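Side-chain contacts in glycosyl transferase (Staphylococcus aureus, PDB 5TZJ), which belongs to the family 2 glycosyl transferases and holds uridine-diphosphate-N-acetylglucosamine in a ligand pocket, with a TarS-type linker domain following in the chain: residues Tyr168-Leu173 and Asp178-Met183; Gly69-Pro74 and Glu209-Ala214; Glu248-His253 and Ala291-Lys296. One frame throughout, in Å; residues are numbered along the deposited sequence.

Interaction 1: Tyr168-Leu173 and Asp178-Met183; sequences YFPEEL and DQLFTM. With UD1 (uridine-diphosphate-N-acetylglucosamine), chain C.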
# COMPACT_ATOMS: atom_id res chain seq x y z
N TYR A 168 -2.71 7.92 -10.54
CA TYR A 168 -1.74 7.05 -11.20
C TYR A 168 -0.73 6.60 -10.17
O TYR A 168 -0.68 7.11 -9.06
CB TYR A 168 -1.06 7.75 -12.39
CG TYR A 168 -2.04 7.78 -13.54
CD1 TYR A 168 -2.27 6.62 -14.30
CD2 TYR A 168 -2.81 8.91 -13.81
CE1 TYR A 168 -3.21 6.61 -15.33
CE2 TYR A 168 -3.76 8.91 -14.84
CZ TYR A 168 -3.96 7.75 -15.60
OH TYR A 168 -4.90 7.72 -16.61
N PHE A 169 0.07 5.62 -10.54
CA PHE A 169 1.21 5.17 -9.76
C PHE A 169 2.41 6.08 -10.00
O PHE A 169 2.69 6.45 -11.15
CB PHE A 169 1.59 3.72 -10.15
CG PHE A 169 0.52 2.71 -9.79
CD1 PHE A 169 0.41 2.22 -8.49
CD2 PHE A 169 -0.40 2.29 -10.73
CE1 PHE A 169 -0.54 1.31 -8.14
CE2 PHE A 169 -1.39 1.38 -10.37
CZ PHE A 169 -1.46 0.89 -9.05
N PRO A 170 3.17 6.42 -8.96
CA PRO A 170 4.50 7.00 -9.21
C PRO A 170 5.34 6.03 -10.03
O PRO A 170 5.29 4.82 -9.81
CB PRO A 170 5.08 7.18 -7.80
CG PRO A 170 3.84 7.29 -6.92
CD PRO A 170 2.83 6.36 -7.53
N GLU A 171 6.13 6.56 -10.95
CA GLU A 171 6.95 5.73 -11.81
C GLU A 171 8.43 5.80 -11.41
O GLU A 171 8.84 6.72 -10.70
CB GLU A 171 6.75 6.18 -13.26
CG GLU A 171 5.26 6.15 -13.65
CD GLU A 171 5.04 6.43 -15.13
OE1 GLU A 171 5.97 6.95 -15.75
OE2 GLU A 171 3.95 6.13 -15.66
N GLU A 172 9.22 4.82 -11.87
CA GLU A 172 10.66 4.67 -11.52
C GLU A 172 10.89 4.54 -10.01
O GLU A 172 11.79 5.15 -9.44
CB GLU A 172 11.49 5.83 -12.09
CG GLU A 172 12.02 5.55 -13.48
CD GLU A 172 12.78 6.71 -14.08
OE1 GLU A 172 12.92 6.76 -15.33
OE2 GLU A 172 13.24 7.58 -13.30
N LEU A 173 10.08 3.72 -9.35
CA LEU A 173 10.15 3.59 -7.90
C LEU A 173 9.91 2.12 -7.57
O LEU A 173 8.86 1.55 -7.94
CB LEU A 173 9.12 4.51 -7.23
CG LEU A 173 8.93 4.27 -5.76
CD1 LEU A 173 10.19 4.73 -5.02
CD2 LEU A 173 7.66 5.00 -5.31
N ASP A 178 2.53 1.98 -4.36
CA ASP A 178 1.10 1.69 -4.25
C ASP A 178 0.46 2.50 -3.14
O ASP A 178 -0.73 2.79 -3.19
CB ASP A 178 0.91 0.19 -4.02
CG ASP A 178 1.86 -0.39 -2.93
OD1 ASP A 178 2.80 0.31 -2.46
OD2 ASP A 178 1.68 -1.56 -2.57
N GLN A 179 1.24 2.90 -2.14
CA GLN A 179 0.61 3.49 -0.97
C GLN A 179 -0.10 4.78 -1.34
O GLN A 179 -1.23 5.02 -0.89
CB GLN A 179 1.64 3.74 0.12
CG GLN A 179 2.19 2.40 0.69
CD GLN A 179 3.00 2.60 1.95
OE1 GLN A 179 2.74 3.52 2.75
NE2 GLN A 179 3.97 1.72 2.16
N LEU A 180 0.54 5.61 -2.18
CA LEU A 180 -0.06 6.88 -2.57
C LEU A 180 -1.27 6.63 -3.48
O LEU A 180 -2.33 7.24 -3.30
CB LEU A 180 1.00 7.75 -3.28
CG LEU A 180 0.60 9.12 -3.87
CD1 LEU A 180 -0.00 9.99 -2.76
CD2 LEU A 180 1.79 9.84 -4.59
N PHE A 181 -1.12 5.71 -4.43
CA PHE A 181 -2.20 5.36 -5.36
C PHE A 181 -3.46 4.95 -4.61
O PHE A 181 -4.55 5.47 -4.86
CB PHE A 181 -1.72 4.23 -6.26
CG PHE A 181 -2.80 3.71 -7.23
CD1 PHE A 181 -2.93 4.30 -8.50
CD2 PHE A 181 -3.62 2.66 -6.89
CE1 PHE A 181 -3.90 3.85 -9.42
CE2 PHE A 181 -4.64 2.18 -7.81
CZ PHE A 181 -4.76 2.78 -9.07
N THR A 182 -3.33 4.02 -3.68
CA THR A 182 -4.51 3.52 -3.00
C THR A 182 -5.04 4.53 -1.99
O THR A 182 -6.25 4.64 -1.82
CB THR A 182 -4.18 2.18 -2.33
OG1 THR A 182 -3.93 1.20 -3.36
CG2 THR A 182 -5.36 1.73 -1.40
N MET A 183 -4.17 5.33 -1.37
CA MET A 183 -4.67 6.36 -0.46
C MET A 183 -5.48 7.40 -1.22
O MET A 183 -6.55 7.83 -0.75
CB MET A 183 -3.52 7.04 0.32
CG MET A 183 -3.07 6.30 1.55
SD MET A 183 -4.34 6.14 2.86
CE MET A 183 -5.03 7.80 2.89
C1' UD1 C . 4.30 -6.20 -3.35
C2' UD1 C . 2.90 -5.72 -3.71
C3' UD1 C . 2.97 -5.23 -5.11
C4' UD1 C . 3.73 -3.95 -5.07
C5' UD1 C . 5.19 -4.29 -4.78
C6' UD1 C . 6.02 -3.05 -4.69
C7' UD1 C . 1.25 -6.97 -2.28
C8' UD1 C . 1.60 -6.03 -1.14
N2' UD1 C . 1.91 -6.83 -3.55
O1' UD1 C . 4.57 -7.28 -4.16
O3' UD1 C . 1.65 -5.09 -5.72
O4' UD1 C . 3.60 -3.27 -6.31
O5' UD1 C . 5.29 -5.05 -3.50
O6' UD1 C . 5.33 -2.07 -3.94
O7' UD1 C . 0.47 -7.83 -2.14
N1 UD1 C . 7.31 -5.60 -12.00
C2 UD1 C . 7.42 -4.71 -13.19
N3 UD1 C . 8.69 -3.99 -13.50
C4 UD1 C . 9.82 -4.16 -12.59
C5 UD1 C . 9.71 -5.03 -11.38
C6 UD1 C . 8.44 -5.74 -11.09
O2 UD1 C . 6.49 -4.59 -13.90
O4 UD1 C . 10.84 -3.58 -12.83
C1B UD1 C . 6.05 -6.23 -11.71
C2B UD1 C . 6.15 -7.79 -11.29
O2' UD1 C . 6.25 -8.62 -12.53
C3B UD1 C . 5.06 -8.01 -10.57
C4B UD1 C . 4.73 -6.66 -9.88
O4B UD1 C . 5.53 -5.60 -10.66
O3B UD1 C . 3.86 -8.32 -11.43
C5B UD1 C . 5.12 -6.58 -8.52
O5B UD1 C . 6.50 -6.79 -8.40
PA UD1 C . 6.98 -7.93 -7.31
O1A UD1 C . 8.44 -8.27 -7.51
O2A UD1 C . 6.10 -9.16 -7.43
O3A UD1 C . 6.71 -7.19 -5.84
PB UD1 C . 6.09 -7.86 -4.46
O1B UD1 C . 5.99 -9.37 -4.50
O2B UD1 C . 7.15 -7.44 -3.45

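Interaction 2: Gly69-Pro74 and Glu209-Ala214; sequences GGPGKP and EHMSSA. With UD1 (uridine-diphosphate-N-acetylglucosamine), chain C.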
# COMPACT_ATOMS: atom_id res chain seq x y z
N GLY A 69 12.03 0.27 -13.88
CA GLY A 69 12.42 0.46 -12.50
C GLY A 69 11.36 0.15 -11.46
O GLY A 69 11.56 0.50 -10.29
N GLY A 70 10.24 -0.46 -11.85
CA GLY A 70 9.19 -0.83 -10.93
C GLY A 70 7.86 -1.09 -11.61
O GLY A 70 7.71 -0.85 -12.81
N PRO A 71 6.86 -1.52 -10.82
CA PRO A 71 5.51 -1.83 -11.35
C PRO A 71 4.71 -0.61 -11.79
O PRO A 71 3.69 -0.77 -12.49
CB PRO A 71 4.80 -2.47 -10.13
CG PRO A 71 5.85 -2.77 -9.16
CD PRO A 71 6.96 -1.80 -9.38
N GLY A 72 5.09 0.58 -11.34
CA GLY A 72 4.23 1.74 -11.52
C GLY A 72 3.98 2.07 -12.99
O GLY A 72 2.83 2.17 -13.42
N LYS A 73 5.06 2.22 -13.76
CA LYS A 73 4.88 2.62 -15.16
C LYS A 73 4.10 1.58 -15.97
O LYS A 73 3.13 1.96 -16.65
CB LYS A 73 6.22 2.95 -15.80
CG LYS A 73 5.99 3.40 -17.26
CD LYS A 73 7.24 4.03 -17.90
CE LYS A 73 6.87 4.75 -19.20
NZ LYS A 73 8.18 5.22 -19.83
N PRO A 74 4.41 0.27 -15.91
CA PRO A 74 3.56 -0.68 -16.66
C PRO A 74 2.12 -0.66 -16.21
O PRO A 74 1.23 -0.88 -17.06
CB PRO A 74 4.22 -2.04 -16.43
CG PRO A 74 5.36 -1.85 -15.54
CD PRO A 74 5.62 -0.37 -15.38
N GLU A 209 14.13 -11.41 -6.83
CA GLU A 209 13.79 -10.20 -6.09
C GLU A 209 12.28 -9.96 -6.12
O GLU A 209 11.66 -9.98 -7.18
CB GLU A 209 14.54 -8.99 -6.65
CG GLU A 209 14.41 -7.73 -5.76
CD GLU A 209 15.45 -6.65 -6.07
OE1 GLU A 209 15.45 -6.12 -7.21
OE2 GLU A 209 16.27 -6.33 -5.18
N HIS A 210 11.70 -9.75 -4.95
CA HIS A 210 10.39 -9.12 -4.85
C HIS A 210 10.61 -7.62 -4.67
O HIS A 210 11.45 -7.21 -3.87
CB HIS A 210 9.58 -9.69 -3.68
CG HIS A 210 9.09 -11.09 -3.89
ND1 HIS A 210 7.79 -11.38 -4.26
CD2 HIS A 210 9.72 -12.28 -3.75
CE1 HIS A 210 7.64 -12.69 -4.35
NE2 HIS A 210 8.80 -13.26 -4.05
N MET A 211 9.86 -6.81 -5.43
CA MET A 211 10.02 -5.36 -5.38
C MET A 211 10.00 -4.83 -3.96
O MET A 211 10.87 -4.04 -3.57
CB MET A 211 8.92 -4.67 -6.21
CG MET A 211 9.16 -4.80 -7.69
SD MET A 211 10.86 -4.36 -8.08
CE MET A 211 10.59 -2.70 -8.59
N SER A 212 9.04 -5.27 -3.15
CA SER A 212 8.94 -4.65 -1.83
C SER A 212 10.14 -4.96 -0.92
O SER A 212 10.16 -4.46 0.20
CB SER A 212 7.62 -5.04 -1.17
OG SER A 212 7.49 -6.43 -1.07
N SER A 213 11.15 -5.71 -1.39
CA SER A 213 12.41 -5.85 -0.67
C SER A 213 13.61 -5.25 -1.43
O SER A 213 14.75 -5.40 -0.97
CB SER A 213 12.67 -7.33 -0.35
OG SER A 213 13.24 -8.04 -1.44
N ALA A 214 13.39 -4.58 -2.56
CA ALA A 214 14.46 -3.96 -3.33
C ALA A 214 14.87 -2.62 -2.70
O ALA A 214 14.12 -2.02 -1.93
CB ALA A 214 14.03 -3.75 -4.79
C1' UD1 C . 4.30 -6.20 -3.35
C2' UD1 C . 2.90 -5.72 -3.71
C3' UD1 C . 2.97 -5.23 -5.11
C4' UD1 C . 3.73 -3.95 -5.07
C5' UD1 C . 5.19 -4.29 -4.78
C6' UD1 C . 6.02 -3.05 -4.69
C7' UD1 C . 1.25 -6.97 -2.28
C8' UD1 C . 1.60 -6.03 -1.14
N2' UD1 C . 1.91 -6.83 -3.55
O1' UD1 C . 4.57 -7.28 -4.16
O3' UD1 C . 1.65 -5.09 -5.72
O4' UD1 C . 3.60 -3.27 -6.31
O5' UD1 C . 5.29 -5.05 -3.50
O6' UD1 C . 5.33 -2.07 -3.94
O7' UD1 C . 0.47 -7.83 -2.14
N1 UD1 C . 7.31 -5.60 -12.00
C2 UD1 C . 7.42 -4.71 -13.19
N3 UD1 C . 8.69 -3.99 -13.50
C4 UD1 C . 9.82 -4.16 -12.59
C5 UD1 C . 9.71 -5.03 -11.38
C6 UD1 C . 8.44 -5.74 -11.09
O2 UD1 C . 6.49 -4.59 -13.90
O4 UD1 C . 10.84 -3.58 -12.83
C1B UD1 C . 6.05 -6.23 -11.71
C2B UD1 C . 6.15 -7.79 -11.29
O2' UD1 C . 6.25 -8.62 -12.53
C3B UD1 C . 5.06 -8.01 -10.57
C4B UD1 C . 4.73 -6.66 -9.88
O4B UD1 C . 5.53 -5.60 -10.66
O3B UD1 C . 3.86 -8.32 -11.43
C5B UD1 C . 5.12 -6.58 -8.52
O5B UD1 C . 6.50 -6.79 -8.40
PA UD1 C . 6.98 -7.93 -7.31
O1A UD1 C . 8.44 -8.27 -7.51
O2A UD1 C . 6.10 -9.16 -7.43
O3A UD1 C . 6.71 -7.19 -5.84
PB UD1 C . 6.09 -7.86 -4.46
O1B UD1 C . 5.99 -9.37 -4.50
O2B UD1 C . 7.15 -7.44 -3.45

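Interaction 3: Glu248-His253 and Ala291-Lys296; sequences EFLNRH and ALVMSK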
# COMPACT_ATOMS: atom_id res chain seq x y z
N GLU A 248 -4.13 8.17 11.71
CA GLU A 248 -4.20 6.73 11.50
C GLU A 248 -3.11 6.26 10.54
O GLU A 248 -2.56 5.15 10.71
CB GLU A 248 -5.56 6.28 10.93
CG GLU A 248 -6.67 6.24 11.96
CD GLU A 248 -6.29 5.52 13.27
OE1 GLU A 248 -5.68 4.40 13.24
OE2 GLU A 248 -6.61 6.12 14.33
N PHE A 249 -2.88 7.04 9.48
CA PHE A 249 -1.80 6.69 8.56
C PHE A 249 -0.47 6.68 9.30
O PHE A 249 0.38 5.82 9.05
CB PHE A 249 -1.74 7.66 7.36
CG PHE A 249 -0.61 7.30 6.41
CD1 PHE A 249 -0.71 6.17 5.60
CD2 PHE A 249 0.60 7.98 6.47
CE1 PHE A 249 0.36 5.78 4.77
CE2 PHE A 249 1.66 7.59 5.62
CZ PHE A 249 1.53 6.50 4.79
N LEU A 250 -0.27 7.64 10.21
CA LEU A 250 0.99 7.67 10.95
C LEU A 250 1.11 6.48 11.91
O LEU A 250 2.19 5.91 12.05
CB LEU A 250 1.11 9.00 11.70
CG LEU A 250 1.26 10.25 10.81
CD1 LEU A 250 1.15 11.56 11.67
CD2 LEU A 250 2.62 10.24 10.08
N ASN A 251 -0.01 6.05 12.55
CA ASN A 251 0.04 4.85 13.39
C ASN A 251 0.51 3.63 12.60
O ASN A 251 1.37 2.86 13.05
CB ASN A 251 -1.35 4.56 13.98
CG ASN A 251 -1.73 5.54 15.08
OD1 ASN A 251 -0.88 6.20 15.71
ND2 ASN A 251 -3.01 5.64 15.32
N ARG A 252 -0.14 3.41 11.44
CA ARG A 252 0.25 2.33 10.54
C ARG A 252 1.73 2.43 10.18
O ARG A 252 2.48 1.44 10.26
CB ARG A 252 -0.61 2.40 9.28
CG ARG A 252 -0.01 1.62 8.09
CD ARG A 252 -0.06 2.37 6.71
NE ARG A 252 0.88 1.73 5.77
CZ ARG A 252 0.60 0.64 5.06
NH1 ARG A 252 -0.61 0.12 5.10
NH2 ARG A 252 1.53 0.09 4.27
N HIS A 253 2.15 3.61 9.73
CA HIS A 253 3.48 3.77 9.13
C HIS A 253 4.57 3.48 10.15
O HIS A 253 5.48 2.68 9.90
CB HIS A 253 3.64 5.18 8.61
CG HIS A 253 5.03 5.50 8.15
ND1 HIS A 253 5.46 5.18 6.88
CD2 HIS A 253 6.10 6.06 8.78
CE1 HIS A 253 6.74 5.54 6.74
NE2 HIS A 253 7.15 6.08 7.88
N ALA A 291 -1.10 14.84 18.80
CA ALA A 291 -2.00 14.56 19.92
C ALA A 291 -2.99 13.47 19.58
O ALA A 291 -3.56 12.85 20.49
CB ALA A 291 -2.77 15.84 20.33
N LEU A 292 -3.17 13.19 18.29
CA LEU A 292 -4.12 12.14 17.91
C LEU A 292 -3.47 10.79 17.62
O LEU A 292 -4.23 9.83 17.42
CB LEU A 292 -4.91 12.52 16.65
CG LEU A 292 -5.53 13.92 16.57
CD1 LEU A 292 -6.14 14.09 15.16
CD2 LEU A 292 -6.53 14.08 17.66
N VAL A 293 -2.14 10.69 17.48
CA VAL A 293 -1.49 9.40 17.20
C VAL A 293 -1.31 8.62 18.50
O VAL A 293 -1.45 9.21 19.58
CB VAL A 293 -0.12 9.59 16.50
CG1 VAL A 293 -0.31 10.43 15.24
CG2 VAL A 293 0.89 10.26 17.47
N MET A 294 -0.94 7.34 18.41
CA MET A 294 -0.58 6.56 19.59
C MET A 294 0.47 7.29 20.43
O MET A 294 1.47 7.78 19.91
CB MET A 294 -0.04 5.19 19.19
CG MET A 294 -1.16 4.25 18.73
SD MET A 294 -0.49 2.59 18.37
CE MET A 294 0.56 2.89 16.94
N SER A 295 0.22 7.41 21.75
CA SER A 295 1.13 8.22 22.56
C SER A 295 2.60 7.81 22.43
O SER A 295 3.49 8.66 22.51
CB SER A 295 0.65 8.14 24.03
OG SER A 295 0.56 6.78 24.35
N LYS A 296 2.91 6.53 22.26
CA LYS A 296 4.33 6.15 22.13
C LYS A 296 4.99 6.77 20.90
O LYS A 296 6.23 6.95 20.89
CB LYS A 296 4.47 4.62 22.09
CG LYS A 296 3.83 3.98 20.80
CD LYS A 296 3.92 2.48 20.80
CE LYS A 296 3.19 1.82 19.59
NZ LYS A 296 3.34 0.33 19.55
O HOH W 1 -4.30 6.95 17.61

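Interaction 1: Tyr168-Leu173 and Asp178-Met183
F169 and F181 lay their rings face to face: the centroids are 3.8 Å apart and the planes differ by only 10°. Each ring has an atom of the other above its centre, with F181 CD1 over F169 and F169 CZ over F181, which marks a parallel-displaced stack, slipped by about a bond length. Its closest approach, F169 CE1 to F181 CG at 3.4 Å, falls within the overlap. On the helix, F181 has CG anti to its backbone N (chi1 176°), which sends the ring out toward the loop 168-173. There the backbone also meets the ring, as Y168 C lies in the ring plane, 3.6 Å from F181 CD1. A smaller apolar touch joins P170 CG to L180 CD2 at 4.0 Å. F89 of strand 86-89 stands roughly perpendicular to both rings, edge-to-face with F169, and R75 makes a cation-pi contact with F169. The carboxylate of D178 approaches the sugar of the ligand, D178 OD1 standing 3.8 Å from UD1 O6'. This is an aromatic core cluster of the GT-A-type alpha/beta domain expected of family 2 glycosyl transferases, packing helix 177-188 and its preceding loop against the central sheet beside the ligand pocket.

Interaction 2: Gly69-Pro74 and Glu209-Ala214
Within the pocket for uridine-diphosphate-N-acetylglucosamine, the methyl group of M211 closes against the loop carrying G70 and P71. M211 CE lies 3.3 Å from G70 CA, where no side chain intervenes, and also packs on P71 CD at 3.8 Å. The bend of the methionine at chi2 (-49°) sets M211 SD 3.6 Å from UD1 C5 of the uracil, and the further turn at chi3 carries CE to the loop. On the same side of the uracil plane, P71 CG touches UD1 O4B of the ribose at 3.2 Å. Of the two segments, 209-214 supplies the hydrogen bonds to the diphosphate. H210 presents the edge of its imidazole, and its ND1 donates an almost straight bond to UD1 O1B (2.7 Å, 169°). The amide of M211 donates to UD1 O1A, with a weak second bond to the bridging O3A. Two donors of S212, its backbone N and its OG, converge on UD1 O2B, the hydroxyl at 2.6 Å. R206 O bonds to H210 NE2, probably steadying the ring. Thus the M211 sulfur and methyl and the P71 ring lie along the nucleoside, while the hydrogen bonds of 209-214 go to the diphosphate, consistent with dispersing its negative charge.

Interaction 3: Glu248-His253 and Ala291-Lys296
N251 and M294 supply the direct hydrogen bond of this contact, in which the backbone N of M294 donates to N251 OD1. It is of ordinary length and nearly straight, with 2.9 Å between M294 N and N251 OD1 and an N-H...O angle of 175°. The donor stands tilted 20° from the carbonyl plane of the asparagine, so it approaches slightly above that plane. A water-mediated bond comes next: N251 ND2 donates to a water at 2.9 Å, and this water in turn donates to the carbonyl oxygen of L292. OD1 is therefore bonded directly to M294 N and ND2, through the water, to L292 O, the backbone groups flanking V293.

Apolar contacts flank this polar centre. L250 CD1 meets V293 CG1 at 4.0 Å, on a surface that F281 and A247 extend by touching L250 and V293 respectively. The side chain of M294 runs extended through chi2 and then turns at chi3 (-66°), which brings its methyl CE to 3.9 Å from N251 CB. M294 CG lies 3.6 Å from N251 OD1.

The segment 291-296 forms no regular helix or strand where it meets helix 239-256, in the TarS-type linker domain. Accepting through OD1 and donating through ND2, the side-chain amide of N251 serves the M294 N-H directly and the L292 carbonyl through a water, and these opposite roles should fix its flip about chi2.

Overall arrangement
Interactions 1 and 2 form one neighbourhood: their centres are about 11 Å apart, F169 CB packs on G72 CA at 3.6 Å, and both reach the bound ligand. In sequence, residues 168-183 of interaction 1 fall between the two segments that interaction 2 brings together. The ligand is also hydrogen-bonded to D40, D91 and E177, so the two contacts supply only part of its pocket. Interaction 3 lies farther away, its centre about 22 Å from that of interaction 1 and about 28 Å from that of interaction 2. It nevertheless touches interaction 1 where Q179 NE2 lies 3.6 Å from R252 NH2, a packing contact and not a hydrogen bond, whereas nearest atoms of interactions 2 and 3 remain about 10 Å apart.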